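Local coordinates for GDSL-like protein (Roseburia intestinalis L1-82, PDB 6HFZ), which is a two-domain esterase that removes acetyl groups from acetylated mannans, at residues I5-G10 against A203-Y208. Numbering follows the deposited sequence.
Sequences IKYENG and ASVITY
Tyr7 and Tyr208 carry the aromatic part of this contact, lying obliquely across each other with their rings slid apart, the planes 30° from parallel. What sits over the face of the Tyr208 ring is Tyr7 CB, in a CH-pi contact 3.5 Å from the ring centroid and close to its normal. Tyr208 CG, the ring atom nearest the backbone, is anti to the backbone N (chi1 177°) and so directed out from the helix toward Tyr7. Ile5 CG2 covers the centre of one face of the Tyr7 ring, and Tyr7 CE1 packs 4.0 Å from Val205 CG2. Gly10 CA rests 4.2 Å from Val205 CG1, where a CB would clash.

Polar contacts finish both rings. Tyr7 OH and Ser204 OG are hydrogen-bonded at 2.8 Å, the serine oxygen lying at the edge of the ring and also bonded to Leu201 O. Tyr208 OH donates to the anti lone pair of Glu8 OE2 over 2.7 Å; the same oxygen forms a salt bridge with Lys212. An alanine at Tyr208 would probably uncover Tyr7 CB and leave the Glu8 carboxylate freer to turn. A water donates to both Tyr7 O and Val205 O, linking the backbones.

The 3-10 turn 7-10 thus packs on helix 196-215 just before edge strand 11-13, while Ile206, pointing away from the turn, meets helix 55-66 and strand 136-141 of the SGNH-hydrolase-like domain.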
ATOM      1  N   ILE A   5      26.349   9.857   3.203  1.00 21.90           N
ATOM      2  CA  ILE A   5      25.673   8.852   2.401  1.00 24.13           C
ATOM      3  C   ILE A   5      26.388   8.620   1.050  1.00 22.20           C
ATOM      4  O   ILE A   5      26.759   9.563   0.354  1.00 26.45           O
ATOM      5  CB  ILE A   5      24.201   9.233   2.266  1.00 27.13           C
ATOM      6  CG1 ILE A   5      23.558   9.148   3.659  1.00 32.67           C
ATOM      7  CG2 ILE A   5      23.519   8.324   1.243  1.00 25.87           C
ATOM      8  CD1 ILE A   5      22.253   9.799   3.777  1.00 37.00           C
ATOM      9  N   LYS A   6      26.484   7.346   0.656  1.00 22.46           N
ATOM     10  CA  LYS A   6      26.964   6.929  -0.647  1.00 23.79           C
ATOM     11  C   LYS A   6      25.777   6.855  -1.598  1.00 23.44           C
ATOM     12  O   LYS A   6      25.159   5.830  -1.684  1.00 22.67           O
ATOM     13  CB  LYS A   6      27.679   5.583  -0.529  1.00 28.94           C
ATOM     14  CG  LYS A   6      28.776   5.610   0.529  1.00 35.61           C
ATOM     15  CD  LYS A   6      29.717   4.434   0.521  1.00 43.02           C
ATOM     16  CE  LYS A   6      30.246   4.111   1.908  1.00 48.63           C
ATOM     17  NZ  LYS A   6      30.712   5.306   2.653  1.00 52.59           N
ATOM     18  N   TYR A   7      25.476   7.964  -2.294  1.00 23.69           N
ATOM     19  CA  TYR A   7      24.202   8.119  -3.021  1.00 23.18           C
ATOM     20  C   TYR A   7      24.089   7.120  -4.179  1.00 24.68           C
ATOM     21  O   TYR A   7      23.010   6.573  -4.446  1.00 22.97           O
ATOM     22  CB  TYR A   7      24.030   9.566  -3.474  1.00 24.55           C
ATOM     23  CG  TYR A   7      23.447  10.415  -2.382  1.00 25.68           C
ATOM     24  CD1 TYR A   7      22.087  10.407  -2.147  1.00 26.55           C
ATOM     25  CD2 TYR A   7      24.244  11.087  -1.469  1.00 31.46           C
ATOM     26  CE1 TYR A   7      21.519  11.149  -1.133  1.00 26.45           C
ATOM     27  CE2 TYR A   7      23.685  11.822  -0.427  1.00 30.38           C
ATOM     28  CZ  TYR A   7      22.317  11.835  -0.243  1.00 28.57           C
ATOM     29  OH  TYR A   7      21.741  12.557   0.763  1.00 28.48           O
ATOM     30  N   GLU A   8      25.205   6.817  -4.846  1.00 25.28           N
ATOM     31  CA  GLU A   8      25.151   5.801  -5.951  1.00 26.67           C
ATOM     32  C   GLU A   8      24.613   4.436  -5.449  1.00 24.80           C
ATOM     33  O   GLU A   8      23.961   3.676  -6.186  1.00 24.75           O
ATOM     34  CB  GLU A   8      26.546   5.650  -6.575  1.00 29.52           C
ATOM     35  CG  GLU A   8      26.874   6.778  -7.524  1.00 36.66           C
ATOM     36  CD  GLU A   8      26.077   6.709  -8.819  1.00 41.38           C
ATOM     37  OE1 GLU A   8      25.944   5.600  -9.366  1.00 43.43           O
ATOM     38  OE2 GLU A   8      25.570   7.757  -9.255  1.00 48.47           O
ATOM     39  N   ASN A   9      24.903   4.091  -4.194  1.00 22.46           N
ATOM     40  CA  ASN A   9      24.480   2.806  -3.618  1.00 23.31           C
ATOM     41  C   ASN A   9      22.958   2.774  -3.398  1.00 22.60           C
ATOM     42  O   ASN A   9      22.415   1.709  -3.087  1.00 23.05           O
ATOM     43  CB  ASN A   9      25.204   2.454  -2.325  1.00 24.60           C
ATOM     44  CG  ASN A   9      26.668   2.139  -2.551  1.00 28.48           C
ATOM     45  OD1 ASN A   9      27.077   1.864  -3.683  1.00 27.54           O
ATOM     46  ND2 ASN A   9      27.458   2.160  -1.492  1.00 29.64           N
ATOM     47  N   GLY A  10      22.305   3.922  -3.589  1.00 22.30           N
ATOM     48  CA  GLY A  10      20.829   4.022  -3.489  1.00 22.40           C
ATOM     49  C   GLY A  10      20.128   3.460  -4.722  1.00 23.02           C
ATOM     50  O   GLY A  10      18.935   3.199  -4.680  1.00 21.82           O
ATOM     51  N   ALA A 203      14.047  11.629   0.752  1.00 19.96           N
ATOM     52  CA  ALA A 203      13.808  12.389  -0.443  1.00 21.85           C
ATOM     53  C   ALA A 203      15.137  12.624  -1.154  1.00 21.24           C
ATOM     54  O   ALA A 203      15.163  12.656  -2.335  1.00 21.24           O
ATOM     55  CB  ALA A 203      13.109  13.680  -0.107  1.00 25.60           C
ATOM     56  N   SER A 204      16.204  12.917  -0.399  1.00 23.48           N
ATOM     57  CA  SER A 204      17.498  13.233  -1.035  1.00 23.44           C
ATOM     58  C   SER A 204      17.990  12.032  -1.856  1.00 22.96           C
ATOM     59  O   SER A 204      18.600  12.205  -2.899  1.00 21.65           O
ATOM     60  CB  SER A 204      18.541  13.670  -0.014  1.00 28.12           C
ATOM     61  OG  SER A 204      18.987  12.562   0.758  1.00 34.42           O
ATOM     62  N   VAL A 205      17.705  10.805  -1.384  1.00 20.91           N
ATOM     63  CA  VAL A 205      18.151   9.622  -2.102  1.00 21.70           C
ATOM     64  C   VAL A 205      17.369   9.545  -3.426  1.00 20.85           C
ATOM     65  O   VAL A 205      17.929   9.227  -4.461  1.00 21.54           O
ATOM     66  CB  VAL A 205      18.030   8.341  -1.250  1.00 20.19           C
ATOM     67  CG1 VAL A 205      18.275   7.114  -2.094  1.00 22.22           C
ATOM     68  CG2 VAL A 205      18.931   8.355  -0.004  1.00 21.07           C
ATOM     69  N   ILE A 206      16.067   9.845  -3.370  1.00 18.38           N
ATOM     70  CA  ILE A 206      15.223   9.739  -4.523  1.00 20.84           C
ATOM     71  C   ILE A 206      15.617  10.829  -5.529  1.00 21.06           C
ATOM     72  O   ILE A 206      15.737  10.553  -6.726  1.00 23.45           O
ATOM     73  CB  ILE A 206      13.745   9.848  -4.130  1.00 20.51           C
ATOM     74  CG1 ILE A 206      13.316   8.662  -3.260  1.00 19.69           C
ATOM     75  CG2 ILE A 206      12.900   9.969  -5.385  1.00 23.89           C
ATOM     76  CD1 ILE A 206      12.024   8.890  -2.466  1.00 19.17           C
ATOM     77  N   THR A 207      15.806  12.053  -5.048  1.00 21.87           N
ATOM     78  CA  THR A 207      16.078  13.201  -5.966  1.00 22.28           C
ATOM     79  C   THR A 207      17.484  13.056  -6.602  1.00 25.55           C
ATOM     80  O   THR A 207      17.690  13.500  -7.728  1.00 23.09           O
ATOM     81  CB  THR A 207      15.785  14.549  -5.304  1.00 22.73           C
ATOM     82  OG1 THR A 207      16.658  14.743  -4.200  1.00 23.10           O
ATOM     83  CG2 THR A 207      14.363  14.703  -4.808  1.00 25.16           C
ATOM     84  N   TYR A 208      18.458  12.462  -5.887  1.00 23.83           N
ATOM     85  CA  TYR A 208      19.758  12.129  -6.465  1.00 23.18           C
ATOM     86  C   TYR A 208      19.575  11.374  -7.788  1.00 23.69           C
ATOM     87  O   TYR A 208      20.172  11.699  -8.844  1.00 24.17           O
ATOM     88  CB  TYR A 208      20.583  11.272  -5.504  1.00 23.10           C
ATOM     89  CG  TYR A 208      21.891  10.855  -6.106  1.00 25.83           C
ATOM     90  CD1 TYR A 208      22.971  11.718  -6.017  1.00 31.00           C
ATOM     91  CD2 TYR A 208      22.070   9.647  -6.760  1.00 30.69           C
ATOM     92  CE1 TYR A 208      24.191  11.394  -6.577  1.00 32.20           C
ATOM     93  CE2 TYR A 208      23.294   9.307  -7.321  1.00 31.33           C
ATOM     94  CZ  TYR A 208      24.345  10.201  -7.241  1.00 33.29           C
ATOM     95  OH  TYR A 208      25.579   9.953  -7.756  1.00 40.17           O
TER
HETATM   96  O   HOH W   1      20.182   7.150  -5.268  1.00 27.76           O